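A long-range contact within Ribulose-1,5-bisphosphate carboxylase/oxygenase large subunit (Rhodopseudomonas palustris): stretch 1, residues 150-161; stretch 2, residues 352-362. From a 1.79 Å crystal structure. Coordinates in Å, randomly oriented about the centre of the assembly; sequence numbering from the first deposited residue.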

# COMPACT_ATOMS: atom_id res chain seq x y z
N SER B 150 -27.59 6.97 -16.16
CA SER B 150 -28.85 7.61 -15.82
C SER B 150 -28.74 8.37 -14.50
O SER B 150 -29.21 9.50 -14.38
N ILE B 151 -28.10 7.74 -13.52
CA ILE B 151 -27.86 8.36 -12.22
C ILE B 151 -26.99 9.60 -12.37
O ILE B 151 -27.31 10.67 -11.83
N ALA B 152 -25.87 9.46 -13.08
CA ALA B 152 -24.97 10.58 -13.32
C ALA B 152 -25.71 11.76 -13.95
O ALA B 152 -25.48 12.92 -13.60
N HIS B 153 -26.60 11.45 -14.89
CA HIS B 153 -27.35 12.47 -15.59
C HIS B 153 -28.22 13.26 -14.61
O HIS B 153 -28.26 14.49 -14.64
N GLN B 154 -28.89 12.54 -13.72
CA GLN B 154 -29.74 13.18 -12.72
C GLN B 154 -28.90 14.03 -11.77
O GLN B 154 -29.28 15.15 -11.44
N LEU B 155 -27.75 13.53 -11.35
CA LEU B 155 -26.88 14.30 -10.46
C LEU B 155 -26.39 15.58 -11.15
O LEU B 155 -26.48 16.68 -10.58
N ALA B 156 -25.88 15.44 -12.37
CA ALA B 156 -25.33 16.58 -13.10
C ALA B 156 -26.42 17.61 -13.40
O ALA B 156 -26.17 18.82 -13.38
N LEU B 157 -27.63 17.13 -13.64
CA LEU B 157 -28.77 18.02 -13.84
C LEU B 157 -29.01 18.90 -12.62
O LEU B 157 -29.48 20.03 -12.75
N GLY B 158 -28.65 18.39 -11.44
CA GLY B 158 -28.83 19.11 -10.19
C GLY B 158 -27.76 20.14 -9.88
O GLY B 158 -27.87 20.89 -8.91
N GLY B 159 -26.72 20.18 -10.70
CA GLY B 159 -25.67 21.18 -10.54
C GLY B 159 -24.48 20.74 -9.70
O GLY B 159 -23.63 21.56 -9.34
N VAL B 160 -24.41 19.46 -9.39
CA VAL B 160 -23.26 18.90 -8.67
C VAL B 160 -21.98 19.16 -9.46
O VAL B 160 -21.94 18.92 -10.67
N ASP B 161 -20.93 19.63 -8.80
CA ASP B 161 -19.67 19.93 -9.48
C ASP B 161 -18.87 18.71 -9.97
O ASP B 161 -18.32 18.72 -11.08
N ARG B 352 -36.77 11.91 -7.59
CA ARG B 352 -36.52 13.21 -6.98
C ARG B 352 -35.03 13.47 -6.78
O ARG B 352 -34.64 14.39 -6.06
N LEU B 353 -34.21 12.66 -7.44
CA LEU B 353 -32.76 12.76 -7.33
C LEU B 353 -32.25 14.14 -7.75
O LEU B 353 -31.50 14.78 -7.02
N THR B 354 -32.67 14.57 -8.94
CA THR B 354 -32.27 15.88 -9.43
C THR B 354 -32.77 16.98 -8.51
O THR B 354 -32.05 17.93 -8.21
N GLU B 355 -34.01 16.84 -8.05
CA GLU B 355 -34.59 17.81 -7.12
C GLU B 355 -33.80 17.89 -5.81
O GLU B 355 -33.45 18.99 -5.36
N GLN B 356 -33.53 16.74 -5.21
CA GLN B 356 -32.81 16.69 -3.94
C GLN B 356 -31.36 17.12 -4.09
O GLN B 356 -30.78 17.68 -3.17
N ALA B 357 -30.77 16.84 -5.25
CA ALA B 357 -29.40 17.26 -5.55
C ALA B 357 -29.33 18.78 -5.69
O ALA B 357 -28.39 19.42 -5.22
N SER B 358 -30.32 19.35 -6.36
CA SER B 358 -30.38 20.79 -6.51
C SER B 358 -30.49 21.43 -5.14
O SER B 358 -29.86 22.45 -4.87
N ARG B 359 -31.29 20.82 -4.28
CA ARG B 359 -31.48 21.30 -2.92
C ARG B 359 -30.13 21.45 -2.23
O ARG B 359 -29.83 22.49 -1.64
N PHE B 360 -29.32 20.40 -2.32
CA PHE B 360 -28.00 20.41 -1.71
C PHE B 360 -27.11 21.47 -2.34
O PHE B 360 -26.52 22.30 -1.65
N VAL B 361 -27.00 21.41 -3.66
CA VAL B 361 -26.20 22.37 -4.40
C VAL B 361 -26.56 23.82 -4.05
O VAL B 361 -25.67 24.64 -3.82
N ASN B 362 -27.85 24.13 -4.01
CA ASN B 362 -28.28 25.49 -3.70
C ASN B 362 -27.97 25.89 -2.27
O ASN B 362 -27.63 27.04 -1.99

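Two helices nearly 200 residues apart in sequence meet here at a crossing angle of -40°, their axes approaching to 7.8 Å, and the rule of the contact is small residues at the tight place and branched ones around it. Arg352 points away.

Leu353 opens the contact and gives more area to it than any other residue. Its CA-to-CB bond points toward stretch 1, and with chi1 t and chi2 p it spreads two methyls over one turn of the partner helix. Leu353 CD2 lies 3.4 Å from Gln154 CB and 4.2 Å from Ile151 CG2; Leu353 CD1 reaches 3.8 Å from Leu155 CD2. Leu155 itself sets out away from stretch 2, but its m, t rotamer brings its end back to meet the leucine. Gln154 points toward stretch 2, yet Gln154 NE2 turns back along its own helix and donates to Ser150 O at 2.9 Å, while both Gln154 CB and the amide oxygen OE1 lie against Leu353.

Thr354 supplies the one hydrogen bond between the stretches. In the m rotamer, Thr354 OG1 donates to Gln154 O at 2.9 Å. The same carbonyl takes only a weak bond from within its own helix, Gly158 N to Gln154 O at 3.3 Å; Gly158 N bonds better to Leu155 O, at 2.9 Å. Thr354 CG2 packs 3.6 Å from Leu157 CB. Glu355 and Gln356 take no part.

Ala357 points toward stretch 1 at the close crossing, facing Gly158. A CB on Gly158 would lie 2.7 Å from Ala357 CB, a clash, so the absent side chain is what lets the backbones come together; Gly158 CA and Ser358 CA are 4.3 Å apart. Ala357 CB also meets Val160 CG2 at 4.3 Å.

Ser358, chi1 m, folds its hydroxyl back to its own helix, Ser358 OG donating to Thr354 O at 2.8 Å, so the polar group is satisfied while Ser358 OG sits 3.4 Å from Gly158 CA. Ser358 CA makes a CA-H...O contact with Gly158 O at 3.5 Å, a mark of very close backbones.

Val361, chi1 t, points toward stretch 1 and closes the packing: Val361 CG2 lies 3.5 Å from Gly158 O, 3.6 Å from Val160 N and 4.1 Å from Val160 CG2. It rests on the turn where Gly159, with positive phi, is the first residue after the helix to leave helical phi/psi, in a Schellman motif, a conformation that by itself calls for glycine.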

# COMPACT_ATOMS: atom_id res chain seq x y z
CB SER B 150 -29.98 6.57 -15.76
OG SER B 150 -31.15 7.10 -15.16
CB ILE B 151 -27.16 7.40 -11.25
CG1 ILE B 151 -28.08 6.22 -10.92
CG2 ILE B 151 -26.74 8.14 -9.99
CD1 ILE B 151 -29.45 6.64 -10.44
CB ALA B 152 -23.82 10.17 -14.20
CB HIS B 153 -28.21 11.83 -16.69
CG HIS B 153 -28.87 12.82 -17.60
ND1 HIS B 153 -28.21 13.44 -18.64
CD2 HIS B 153 -30.15 13.29 -17.64
CE1 HIS B 153 -29.04 14.24 -19.28
NE2 HIS B 153 -30.22 14.17 -18.69
CB GLN B 154 -30.58 12.15 -11.97
CG GLN B 154 -31.55 11.41 -12.88
CD GLN B 154 -32.05 10.11 -12.28
OE1 GLN B 154 -32.84 10.10 -11.34
NE2 GLN B 154 -31.59 8.99 -12.83
CB LEU B 155 -25.69 13.44 -10.00
CG LEU B 155 -26.12 12.22 -9.18
CD1 LEU B 155 -24.98 11.21 -9.04
CD2 LEU B 155 -26.66 12.65 -7.82
CB ALA B 156 -24.67 16.09 -14.39
CB LEU B 157 -30.04 17.22 -14.18
CG LEU B 157 -30.36 17.07 -15.67
CD1 LEU B 157 -31.70 16.38 -15.87
CD2 LEU B 157 -30.36 18.43 -16.36
CB VAL B 160 -23.44 17.39 -8.45
CG1 VAL B 160 -22.22 16.78 -7.74
CG2 VAL B 160 -24.70 17.12 -7.67
CB ASP B 161 -18.78 20.81 -8.60
CG ASP B 161 -19.46 22.11 -8.21
OD1 ASP B 161 -19.70 22.94 -9.12
OD2 ASP B 161 -19.75 22.30 -7.01
CB ARG B 352 -37.28 13.34 -5.66
CG ARG B 352 -38.65 14.00 -5.80
CD ARG B 352 -39.68 13.45 -4.82
NE ARG B 352 -39.24 13.51 -3.42
CZ ARG B 352 -39.46 14.54 -2.61
NH1 ARG B 352 -40.11 15.61 -3.04
NH2 ARG B 352 -39.03 14.49 -1.35
CB LEU B 353 -32.07 11.68 -8.17
CG LEU B 353 -30.54 11.62 -8.09
CD1 LEU B 353 -30.08 11.33 -6.66
CD2 LEU B 353 -29.99 10.57 -9.04
CB THR B 354 -32.76 16.12 -10.88
OG1 THR B 354 -32.19 15.13 -11.75
CG2 THR B 354 -32.34 17.50 -11.36
CB GLU B 355 -36.06 17.47 -6.83
CG GLU B 355 -36.68 18.33 -5.74
CD GLU B 355 -38.08 17.88 -5.38
OE1 GLU B 355 -38.53 16.85 -5.94
OE2 GLU B 355 -38.73 18.54 -4.54
CB GLN B 356 -32.90 15.29 -3.32
CG GLN B 356 -34.32 14.85 -2.97
CD GLN B 356 -35.07 15.86 -2.11
OE1 GLN B 356 -34.46 16.69 -1.44
NE2 GLN B 356 -36.39 15.78 -2.12
CB ALA B 357 -28.93 16.63 -6.83
CB SER B 358 -31.59 21.19 -7.37
OG SER B 358 -31.48 20.66 -8.68
CB ARG B 359 -32.35 20.32 -2.13
CG ARG B 359 -33.71 20.85 -1.76
CD ARG B 359 -33.64 21.74 -0.53
NE ARG B 359 -34.88 22.47 -0.31
CZ ARG B 359 -35.99 21.94 0.19
NH1 ARG B 359 -36.02 20.65 0.52
NH2 ARG B 359 -37.07 22.69 0.35
CB PHE B 360 -27.35 19.03 -1.85
CG PHE B 360 -25.98 18.95 -1.27
CD1 PHE B 360 -25.79 18.54 0.04
CD2 PHE B 360 -24.87 19.29 -2.03
CE1 PHE B 360 -24.51 18.46 0.58
CE2 PHE B 360 -23.59 19.21 -1.49
CZ PHE B 360 -23.42 18.81 -0.19
CB VAL B 361 -26.33 22.13 -5.92
CG1 VAL B 361 -25.84 23.35 -6.69
CG2 VAL B 361 -25.59 20.88 -6.32
CB ASN B 362 -29.78 25.69 -4.00
CG ASN B 362 -30.09 25.61 -5.47
OD1 ASN B 362 -29.28 26.01 -6.31
ND2 ASN B 362 -31.27 25.08 -5.80